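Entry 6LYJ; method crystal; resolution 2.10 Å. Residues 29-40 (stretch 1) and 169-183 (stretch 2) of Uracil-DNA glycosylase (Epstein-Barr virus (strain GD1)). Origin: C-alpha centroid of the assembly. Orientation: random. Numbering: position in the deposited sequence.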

# COMPACT_ATOMS: atom_id res chain seq x y z
N LEU A 29 -1.75 -19.99 -12.87
CA LEU A 29 -2.05 -19.73 -11.46
C LEU A 29 -3.39 -19.05 -11.24
O LEU A 29 -3.85 -18.94 -10.10
CB LEU A 29 -0.94 -18.89 -10.82
CG LEU A 29 0.46 -19.50 -10.82
CD1 LEU A 29 1.47 -18.48 -10.30
CD2 LEU A 29 0.49 -20.78 -10.00
N LEU A 30 -4.02 -18.59 -12.31
CA LEU A 30 -5.30 -17.90 -12.21
C LEU A 30 -6.46 -18.89 -12.23
O LEU A 30 -6.36 -19.95 -12.85
CB LEU A 30 -5.46 -16.92 -13.37
CG LEU A 30 -4.64 -15.63 -13.30
CD1 LEU A 30 -4.68 -14.92 -14.64
CD2 LEU A 30 -5.17 -14.71 -12.21
N PRO A 31 -7.56 -18.57 -11.56
CA PRO A 31 -8.76 -19.41 -11.65
C PRO A 31 -9.32 -19.41 -13.05
O PRO A 31 -9.12 -18.47 -13.83
CB PRO A 31 -9.73 -18.77 -10.65
CG PRO A 31 -8.91 -17.81 -9.84
CD PRO A 31 -7.80 -17.38 -10.72
N ASP A 32 -10.05 -20.48 -13.37
CA ASP A 32 -10.59 -20.64 -14.72
C ASP A 32 -11.51 -19.48 -15.10
O ASP A 32 -11.54 -19.07 -16.26
CB ASP A 32 -11.35 -21.97 -14.82
CG ASP A 32 -10.43 -23.17 -14.69
OD1 ASP A 32 -9.29 -23.12 -15.21
OD2 ASP A 32 -10.85 -24.17 -14.07
N LEU A 33 -12.27 -18.95 -14.14
CA LEU A 33 -13.14 -17.82 -14.45
C LEU A 33 -12.33 -16.61 -14.88
O LEU A 33 -12.75 -15.87 -15.78
CB LEU A 33 -14.01 -17.49 -13.24
CG LEU A 33 -15.23 -18.40 -13.04
CD1 LEU A 33 -15.83 -18.16 -11.67
CD2 LEU A 33 -16.26 -18.18 -14.14
N TRP A 34 -11.16 -16.41 -14.28
CA TRP A 34 -10.31 -15.29 -14.68
C TRP A 34 -9.69 -15.53 -16.05
O TRP A 34 -9.52 -14.59 -16.83
CB TRP A 34 -9.24 -15.02 -13.63
CG TRP A 34 -9.72 -14.01 -12.63
CD1 TRP A 34 -10.42 -14.26 -11.48
CD2 TRP A 34 -9.56 -12.59 -12.71
NE1 TRP A 34 -10.70 -13.07 -10.84
CE2 TRP A 34 -10.17 -12.04 -11.57
CE3 TRP A 34 -8.94 -11.74 -13.63
CZ2 TRP A 34 -10.19 -10.66 -11.33
CZ3 TRP A 34 -8.96 -10.37 -13.39
CH2 TRP A 34 -9.59 -9.85 -12.24
N LEU A 35 -9.30 -16.77 -16.35
CA LEU A 35 -8.81 -17.07 -17.69
C LEU A 35 -9.89 -16.79 -18.73
O LEU A 35 -9.62 -16.19 -19.77
CB LEU A 35 -8.34 -18.52 -17.77
CG LEU A 35 -7.10 -18.86 -16.94
CD1 LEU A 35 -6.79 -20.35 -17.00
CD2 LEU A 35 -5.90 -18.03 -17.39
N ASP A 36 -11.13 -17.22 -18.46
CA ASP A 36 -12.24 -16.90 -19.35
C ASP A 36 -12.44 -15.39 -19.47
O ASP A 36 -12.71 -14.88 -20.56
CB ASP A 36 -13.52 -17.57 -18.86
CG ASP A 36 -13.44 -19.09 -18.87
OD1 ASP A 36 -12.59 -19.63 -19.61
OD2 ASP A 36 -14.22 -19.74 -18.15
N PHE A 37 -12.33 -14.67 -18.35
CA PHE A 37 -12.57 -13.23 -18.34
C PHE A 37 -11.51 -12.47 -19.13
O PHE A 37 -11.83 -11.54 -19.88
CB PHE A 37 -12.62 -12.74 -16.90
CG PHE A 37 -12.95 -11.28 -16.76
CD1 PHE A 37 -14.27 -10.85 -16.84
CD2 PHE A 37 -11.96 -10.35 -16.51
CE1 PHE A 37 -14.58 -9.51 -16.70
CE2 PHE A 37 -12.26 -9.01 -16.37
CZ PHE A 37 -13.57 -8.59 -16.46
N LEU A 38 -10.24 -12.85 -18.98
CA LEU A 38 -9.17 -12.08 -19.60
C LEU A 38 -9.02 -12.39 -21.08
O LEU A 38 -8.65 -11.50 -21.86
CB LEU A 38 -7.85 -12.35 -18.88
CG LEU A 38 -7.75 -11.92 -17.42
CD1 LEU A 38 -6.42 -12.37 -16.81
CD2 LEU A 38 -7.93 -10.41 -17.27
N GLN A 39 -9.34 -13.62 -21.50
CA GLN A 39 -9.20 -14.04 -22.89
C GLN A 39 -7.80 -13.72 -23.41
O GLN A 39 -7.62 -13.10 -24.46
CB GLN A 39 -10.27 -13.40 -23.78
CG GLN A 39 -11.70 -13.73 -23.38
CD GLN A 39 -12.05 -15.19 -23.63
OE1 GLN A 39 -11.59 -15.79 -24.60
NE2 GLN A 39 -12.86 -15.76 -22.75
N LEU A 40 -6.79 -14.15 -22.66
CA LEU A 40 -5.41 -13.80 -22.97
C LEU A 40 -5.00 -14.43 -24.30
O LEU A 40 -5.20 -15.62 -24.52
CB LEU A 40 -4.47 -14.26 -21.86
CG LEU A 40 -4.64 -13.63 -20.47
CD1 LEU A 40 -3.65 -14.26 -19.51
CD2 LEU A 40 -4.43 -12.12 -20.54
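Stretch 2, residues 169-183: WFTDHVISLLSERLK

Stretch 2 is helical from Trp169 to Arg181, the helix having begun earlier in the chain, and crosses the short helix 32-38 of stretch 1 at 73°, with the axes 11.3 Å apart at closest approach. Large side chains fill this gap, and no direct hydrogen bond links the stretches. Ahead of the short helix, Leu30 points toward stretch 2 and sets CD1 3.7 Å from CZ of Phe170, whose chi1 is t. Pro31 takes the N-cap position. One turn on, the Trp34 ring reaches Val174 (CZ3 to CG1, 3.7 Å) and Leu178 (CH2 to CD2, 4.1 Å). Phe37, chi1 t, has the largest covered area of stretch 1: its CE2 lies 3.9 Å from Leu178 CD2, and its CZ 3.5 Å from Arg181 CB and 4.4 Å from Leu182 CD2. Leu38 marks the closest backbone register, its CA 6.8 Å from that of Leu177; its CD2 lies 3.7 Å from Leu177 CD2, and its CD1 4.1 Å from Phe170 CE1. Water 1 bridges Leu38 O (2.6 Å) and His173 NE2 (2.8 Å). Gln39 leaves the helix with positive phi; water 2 donates to its O (2.8 Å) and weakly accepts from Arg181 NH2 (3.2 Å). Finally, Leu40 CD2 rests 3.8 Å from His173 CD2.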

# COMPACT_ATOMS: atom_id res chain seq x y z
N TRP A 169 3.12 -5.01 -16.15
CA TRP A 169 2.43 -5.25 -17.42
C TRP A 169 1.15 -6.05 -17.21
O TRP A 169 0.08 -5.70 -17.74
CB TRP A 169 3.37 -5.98 -18.38
CG TRP A 169 2.64 -6.73 -19.45
CD1 TRP A 169 2.16 -6.23 -20.62
CD2 TRP A 169 2.28 -8.12 -19.43
NE1 TRP A 169 1.53 -7.23 -21.34
CE2 TRP A 169 1.59 -8.39 -20.62
CE3 TRP A 169 2.48 -9.16 -18.51
CZ2 TRP A 169 1.10 -9.66 -20.93
CZ3 TRP A 169 1.99 -10.42 -18.82
CH2 TRP A 169 1.31 -10.66 -20.01
N PHE A 170 1.22 -7.10 -16.38
CA PHE A 170 0.06 -7.97 -16.19
C PHE A 170 -1.06 -7.24 -15.47
O PHE A 170 -2.22 -7.29 -15.89
CB PHE A 170 0.46 -9.23 -15.43
CG PHE A 170 -0.71 -10.09 -15.04
CD1 PHE A 170 -1.51 -10.69 -16.00
CD2 PHE A 170 -1.02 -10.31 -13.70
CE1 PHE A 170 -2.60 -11.48 -15.65
CE2 PHE A 170 -2.11 -11.10 -13.34
CZ PHE A 170 -2.89 -11.69 -14.31
N THR A 171 -0.74 -6.56 -14.36
CA THR A 171 -1.79 -5.89 -13.60
C THR A 171 -2.35 -4.67 -14.34
O THR A 171 -3.54 -4.38 -14.21
CB THR A 171 -1.29 -5.51 -12.20
OG1 THR A 171 -0.09 -4.74 -12.28
CG2 THR A 171 -1.04 -6.77 -11.37
N ASP A 172 -1.51 -3.96 -15.11
CA ASP A 172 -2.03 -2.94 -16.02
C ASP A 172 -3.07 -3.54 -16.96
O ASP A 172 -4.15 -2.95 -17.17
CB ASP A 172 -0.89 -2.32 -16.83
CG ASP A 172 -0.15 -1.23 -16.08
OD1 ASP A 172 -0.51 -0.92 -14.93
OD2 ASP A 172 0.81 -0.69 -16.66
N HIS A 173 -2.75 -4.68 -17.56
CA HIS A 173 -3.69 -5.30 -18.49
C HIS A 173 -4.97 -5.71 -17.77
O HIS A 173 -6.08 -5.53 -18.31
CB HIS A 173 -3.03 -6.50 -19.18
CG HIS A 173 -3.89 -7.15 -20.22
ND1 HIS A 173 -4.16 -6.57 -21.44
CD2 HIS A 173 -4.52 -8.36 -20.23
CE1 HIS A 173 -4.92 -7.38 -22.15
NE2 HIS A 173 -5.15 -8.47 -21.44
N VAL A 174 -4.85 -6.25 -16.56
CA VAL A 174 -6.02 -6.60 -15.75
C VAL A 174 -6.90 -5.38 -15.51
O VAL A 174 -8.13 -5.45 -15.64
CB VAL A 174 -5.58 -7.25 -14.43
CG1 VAL A 174 -6.77 -7.33 -13.47
CG2 VAL A 174 -5.01 -8.64 -14.67
N ILE A 175 -6.29 -4.25 -15.14
CA ILE A 175 -7.06 -3.03 -14.91
C ILE A 175 -7.79 -2.61 -16.18
O ILE A 175 -8.98 -2.27 -16.16
CB ILE A 175 -6.14 -1.91 -14.38
CG1 ILE A 175 -5.61 -2.28 -12.99
CG2 ILE A 175 -6.88 -0.57 -14.35
CD1 ILE A 175 -4.44 -1.40 -12.52
N SER A 176 -7.07 -2.62 -17.31
CA SER A 176 -7.66 -2.24 -18.58
C SER A 176 -8.85 -3.12 -18.92
O SER A 176 -9.90 -2.64 -19.35
CB SER A 176 -6.61 -2.32 -19.69
OG SER A 176 -5.59 -1.35 -19.51
N LEU A 177 -8.71 -4.43 -18.70
CA LEU A 177 -9.77 -5.36 -19.04
C LEU A 177 -10.95 -5.22 -18.09
O LEU A 177 -12.10 -5.38 -18.50
CB LEU A 177 -9.24 -6.79 -19.07
CG LEU A 177 -8.95 -7.29 -20.49
CD1 LEU A 177 -8.07 -6.30 -21.25
CD2 LEU A 177 -8.31 -8.65 -20.46
N LEU A 178 -10.69 -4.94 -16.81
CA LEU A 178 -11.80 -4.67 -15.89
C LEU A 178 -12.59 -3.46 -16.36
O LEU A 178 -13.83 -3.49 -16.38
CB LEU A 178 -11.27 -4.46 -14.47
CG LEU A 178 -10.72 -5.69 -13.74
CD1 LEU A 178 -9.89 -5.24 -12.55
CD2 LEU A 178 -11.85 -6.60 -13.29
N SER A 179 -11.89 -2.39 -16.74
CA SER A 179 -12.57 -1.20 -17.25
C SER A 179 -13.38 -1.52 -18.51
O SER A 179 -14.53 -1.07 -18.65
CB SER A 179 -11.55 -0.11 -17.54
OG SER A 179 -12.16 1.05 -18.08
N GLU A 180 -12.81 -2.30 -19.42
CA GLU A 180 -13.45 -2.59 -20.70
C GLU A 180 -14.66 -3.51 -20.54
O GLU A 180 -15.71 -3.28 -21.15
CB GLU A 180 -12.43 -3.19 -21.66
CG GLU A 180 -13.00 -3.75 -22.94
CD GLU A 180 -11.98 -4.56 -23.72
OE1 GLU A 180 -10.78 -4.23 -23.65
OE2 GLU A 180 -12.38 -5.52 -24.41
N ARG A 181 -14.52 -4.57 -19.73
CA ARG A 181 -15.48 -5.66 -19.69
C ARG A 181 -16.59 -5.44 -18.67
O ARG A 181 -17.70 -5.97 -18.86
CB ARG A 181 -14.77 -6.97 -19.36
CG ARG A 181 -13.67 -7.36 -20.34
CD ARG A 181 -14.14 -8.30 -21.43
NE ARG A 181 -13.13 -8.44 -22.47
CZ ARG A 181 -12.34 -9.50 -22.60
NH1 ARG A 181 -12.45 -10.52 -21.76
NH2 ARG A 181 -11.44 -9.55 -23.57
N LEU A 182 -16.34 -4.70 -17.60
CA LEU A 182 -17.37 -4.44 -16.61
C LEU A 182 -18.25 -3.27 -17.05
O LEU A 182 -17.75 -2.27 -17.58
CB LEU A 182 -16.75 -4.15 -15.24
CG LEU A 182 -15.95 -5.29 -14.61
CD1 LEU A 182 -15.33 -4.85 -13.29
CD2 LEU A 182 -16.83 -6.53 -14.42
N LYS A 183 -19.56 -3.41 -16.83
CA LYS A 183 -20.49 -2.35 -17.20
C LYS A 183 -20.35 -1.14 -16.28
O LYS A 183 -20.41 0.01 -16.74
CB LYS A 183 -21.92 -2.88 -17.17
CG LYS A 183 -22.98 -1.88 -17.60
CD LYS A 183 -24.37 -2.49 -17.52
CE LYS A 183 -25.43 -1.53 -18.05
NZ LYS A 183 -26.77 -2.18 -18.16
O HOH W 1 -6.54 -10.45 -22.93
O HOH W 2 -8.98 -10.76 -25.27